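PDB 2XFV: regulatory protein SWI6 from Saccharomyces cerevisiae, which acts as the shared subunit of the transcription factors SBF, with SWI4, and MBF, with MBP1, supporting cell-cycle-dependent transcription, this chain being its amino-terminal domain. Local coordinates for the interface of chains A and B. Coordinates in Å, arbitrary orientation; residue numbers count along the deposited sequence, not the author numbering. Chains: chain A/B, Regulatory protein SWI6.

Contact 1: the interface of chains A and B. Residues chain A 3, 5, 19, 21, 28, 102; chain B 105-106, 108.
B:Phe105 swings its ring against the strands of chain A by placing CG anti to the backbone N (chi1 -175°), while A:Arg21 runs past it in the opposite direction and bends at chi3 (79°), which turns the guanidinium toward A:Glu3. The pocket is formed by strands 2-9, 15-22 and 28-29 and the 3-10 helix 100-102 of the Swi6 amino-terminal domain, and is filled by the aromatic side chain from the C-terminal strand of the other copy. A:Arg21 supplies one wall: its CD lies 3.6 Å from B:Phe105 CD2, and CB stands over the rim of one ring face. A:Phe28 turns its edge onto that same face, CE1 foremost at 3.7 Å from B:Phe105 CD1, the two planes 77° apart. The opposite face meets A:Ala102, whose O stands above the rim 3.6 Å from B:Phe105 CD1, so the ring is sandwiched. Near the far end of the phenyl group, A:Val5 CG1 packs 3.8 Å from B:Phe105 CE1. The carboxylate of A:Glu3 lies beyond the CD2/CE2 rim rather than stacked on the ring, with OE1 3.7 Å from B:Phe105 CD2. That oxygen is held within chain A, because A:Arg21 approaches side-on and donates from both NE and NH1 to OE1, with NE at 2.9 Å. Both nitrogens come from the same face of the carboxylate, and the salt bridge probably offsets the negative charge beside the ring while fixing the arginine. B:Pro108, poorly ordered, rests loosely near A:Ala102. Just past the phenylalanine, poorly ordered B:Glu106 donates its backbone N to A:Ala102 O at 2.7 Å.

Contact 2: the interface of chains A and B. Residues chain A 105; chain B 4-5, 19, 21, 28, 103.
At the apolar centre, the ring of A:Phe105 lies under B:Val5, whose CG2 sits above the middle of one face while CG1 reaches 3.7 Å from CG near the base of the ring. The phenylalanine takes CG anti to its own carbonyl carbon (chi1 -75°), a turn that lays it beside B:Phe103, both side chains pointing the same way. Their CE1 atoms are 3.7 Å apart, and an antiparallel beta bridge pairs the two residues in the backbone. At the far end the contact with B:Phe28 is tip to tip, A:Phe105 CZ standing 3.8 Å from B:Phe28 CE1. B:Leu19 crosses there at about a right angle, bringing its CB to 4.0 Å from the same CZ. Further out, B:Arg21 NH1 hangs over the face opposite B:Val5, displaced toward the rim, in a cation-pi contact 4.4 Å from the ring centroid. The guanidinium is only 20° from parallel with the ring. An alanine in place of A:Phe105 would probably open a gap among B:Val5, B:Phe103 and B:Phe28 and leave the guanidinium of B:Arg21 without this aromatic face. The backbone N of B:Glu4 lies 3.7 Å from A:Phe105 CD2, yet no hydrogen bond crosses this patch. The pocket thus grips the C-terminal strand of one copy on the sheet of the other, an apolar plug that may hold the pair together, at least in the crystal.

Contact 1: the interface of chains A and B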
# COMPACT_ATOMS: atom_id res chain seq x y z
N GLU A 3 -5.54 -3.93 -19.68
CA GLU A 3 -6.45 -4.28 -18.60
C GLU A 3 -6.71 -3.00 -17.85
O GLU A 3 -5.81 -2.18 -17.69
CB GLU A 3 -5.79 -5.30 -17.66
CG GLU A 3 -5.49 -6.65 -18.33
CD GLU A 3 -4.57 -7.55 -17.51
OE1 GLU A 3 -4.09 -7.14 -16.43
OE2 GLU A 3 -4.31 -8.68 -17.96
N VAL A 5 -8.94 -0.70 -14.62
CA VAL A 5 -9.89 -0.50 -13.53
C VAL A 5 -9.97 0.99 -13.24
O VAL A 5 -8.96 1.69 -13.27
CB VAL A 5 -9.50 -1.27 -12.25
CG1 VAL A 5 -8.12 -0.85 -11.78
CG2 VAL A 5 -10.52 -1.04 -11.15
N LEU A 19 -6.40 2.98 -13.60
CA LEU A 19 -5.20 2.15 -13.75
C LEU A 19 -5.33 1.35 -15.05
O LEU A 19 -6.23 0.53 -15.21
CB LEU A 19 -5.03 1.20 -12.56
CG LEU A 19 -4.99 1.89 -11.19
CD1 LEU A 19 -4.73 0.86 -10.07
CD2 LEU A 19 -3.93 3.00 -11.16
N ARG A 21 -3.17 -1.18 -17.35
CA ARG A 21 -1.99 -2.06 -17.36
C ARG A 21 -1.81 -2.74 -18.72
O ARG A 21 -2.77 -3.21 -19.32
CB ARG A 21 -2.13 -3.14 -16.27
CG ARG A 21 -0.80 -3.83 -15.88
CD ARG A 21 -0.99 -4.95 -14.84
NE ARG A 21 -1.49 -6.16 -15.48
CZ ARG A 21 -0.74 -7.22 -15.78
NH1 ARG A 21 -1.30 -8.27 -16.39
NH2 ARG A 21 0.55 -7.25 -15.46
N PHE A 28 2.06 0.37 -16.14
CA PHE A 28 0.81 1.14 -16.04
C PHE A 28 0.97 2.49 -16.73
O PHE A 28 2.03 3.09 -16.67
CB PHE A 28 0.46 1.38 -14.56
CG PHE A 28 0.04 0.14 -13.82
CD1 PHE A 28 -1.31 -0.16 -13.66
CD2 PHE A 28 1.00 -0.73 -13.31
CE1 PHE A 28 -1.70 -1.30 -12.96
CE2 PHE A 28 0.61 -1.89 -12.64
CZ PHE A 28 -0.73 -2.17 -12.46
N ALA A 102 -8.32 -4.74 -6.63
CA ALA A 102 -7.58 -4.89 -7.88
C ALA A 102 -6.18 -5.46 -7.68
O ALA A 102 -5.43 -5.65 -8.65
CB ALA A 102 -7.52 -3.56 -8.64
N PHE B 105 -1.35 -7.20 -9.80
CA PHE B 105 -2.61 -6.64 -10.30
C PHE B 105 -3.52 -7.77 -10.75
O PHE B 105 -3.07 -8.70 -11.40
CB PHE B 105 -2.31 -5.72 -11.50
CG PHE B 105 -3.53 -4.98 -12.04
CD1 PHE B 105 -3.98 -3.81 -11.43
CD2 PHE B 105 -4.19 -5.43 -13.17
CE1 PHE B 105 -5.07 -3.12 -11.93
CE2 PHE B 105 -5.28 -4.74 -13.68
CZ PHE B 105 -5.72 -3.58 -13.06
N GLU B 106 -4.79 -7.67 -10.39
CA GLU B 106 -5.79 -8.63 -10.85
C GLU B 106 -7.02 -7.86 -11.32
O GLU B 106 -7.70 -7.24 -10.51
CB GLU B 106 -6.17 -9.58 -9.70
CG GLU B 106 -7.08 -10.74 -10.09
CD GLU B 106 -6.32 -11.88 -10.74
OE1 GLU B 106 -5.36 -11.62 -11.50
OE2 GLU B 106 -6.70 -13.05 -10.51
N PRO B 108 -10.49 -6.93 -11.76
CA PRO B 108 -11.71 -7.38 -11.07
C PRO B 108 -12.78 -7.91 -12.02
O PRO B 108 -13.07 -7.25 -13.02
CB PRO B 108 -12.20 -6.11 -10.37
CG PRO B 108 -10.97 -5.28 -10.18
CD PRO B 108 -10.14 -5.55 -11.40

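Contact 2: the interface of chains A and B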
# COMPACT_ATOMS: atom_id res chain seq x y z
N PHE A 105 -2.07 -10.92 -3.32
CA PHE A 105 -0.71 -11.37 -3.00
C PHE A 105 -0.11 -12.14 -4.18
O PHE A 105 -0.81 -12.90 -4.86
CB PHE A 105 -0.73 -12.31 -1.79
CG PHE A 105 -0.93 -11.62 -0.47
CD1 PHE A 105 -0.78 -10.25 -0.35
CD2 PHE A 105 -1.23 -12.36 0.67
CE1 PHE A 105 -0.96 -9.62 0.87
CE2 PHE A 105 -1.40 -11.74 1.89
CZ PHE A 105 -1.27 -10.37 1.99
N GLU B 4 -0.97 -15.73 2.10
CA GLU B 4 0.13 -15.37 2.99
C GLU B 4 1.41 -14.99 2.25
O GLU B 4 1.77 -15.61 1.26
CB GLU B 4 0.39 -16.55 3.93
CG GLU B 4 1.31 -16.27 5.07
CD GLU B 4 1.28 -17.38 6.11
OE1 GLU B 4 0.27 -17.47 6.84
OE2 GLU B 4 2.27 -18.15 6.19
N VAL B 5 2.08 -13.93 2.72
CA VAL B 5 3.42 -13.58 2.26
C VAL B 5 4.30 -13.26 3.47
O VAL B 5 3.82 -12.76 4.48
CB VAL B 5 3.41 -12.37 1.28
CG1 VAL B 5 2.55 -12.69 0.06
CG2 VAL B 5 2.90 -11.11 1.96
N LEU B 19 2.32 -11.44 6.66
CA LEU B 19 0.95 -10.96 6.44
C LEU B 19 0.08 -12.15 6.06
O LEU B 19 0.30 -12.78 5.02
CB LEU B 19 0.91 -9.90 5.32
CG LEU B 19 1.80 -8.67 5.51
CD1 LEU B 19 1.63 -7.70 4.37
CD2 LEU B 19 1.51 -7.98 6.86
N ARG B 21 -3.77 -13.12 5.32
CA ARG B 21 -5.05 -12.52 5.01
C ARG B 21 -6.13 -13.59 4.81
O ARG B 21 -5.90 -14.58 4.12
CB ARG B 21 -4.90 -11.65 3.75
CG ARG B 21 -6.18 -11.04 3.19
CD ARG B 21 -5.93 -10.57 1.76
NE ARG B 21 -5.98 -9.12 1.62
CZ ARG B 21 -5.50 -8.44 0.59
NH1 ARG B 21 -4.89 -9.08 -0.41
NH2 ARG B 21 -5.60 -7.12 0.56
N PHE B 28 -6.46 -9.15 8.23
CA PHE B 28 -5.09 -9.62 8.45
C PHE B 28 -4.90 -10.11 9.88
O PHE B 28 -5.43 -9.50 10.82
CB PHE B 28 -4.07 -8.49 8.18
CG PHE B 28 -3.99 -8.09 6.73
CD1 PHE B 28 -2.95 -8.53 5.93
CD2 PHE B 28 -4.97 -7.28 6.16
CE1 PHE B 28 -2.88 -8.17 4.58
CE2 PHE B 28 -4.91 -6.92 4.83
CZ PHE B 28 -3.87 -7.36 4.03
N PHE B 103 2.71 -7.64 -4.16
CA PHE B 103 1.37 -7.52 -4.75
C PHE B 103 1.37 -7.65 -6.27
O PHE B 103 2.32 -7.23 -6.94
CB PHE B 103 0.72 -6.19 -4.35
CG PHE B 103 0.40 -6.07 -2.89
CD1 PHE B 103 -0.82 -6.51 -2.39
CD2 PHE B 103 1.34 -5.54 -2.00
CE1 PHE B 103 -1.11 -6.42 -1.04
CE2 PHE B 103 1.05 -5.45 -0.65
CZ PHE B 103 -0.17 -5.89 -0.17

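Contact 1 and contact 2 lie about 18 Å apart, centre to centre, and play equivalent roles: each copy lends Phe105 from strand 103-105 and receives its partner's on Val5, Leu19, Arg21 and Phe28. The exchange is therefore reciprocal but not an exact two-fold, since the two inserted rings adopt different first torsions and gain different extra neighbours, A:Ala102 in contact 1 and B:Phe103 in contact 2. Together the two exchanged rings may hold the copies at two separate points, though the described partners of Swi6 are SWI4 and MBP1, so this homodimer may belong to the crystal.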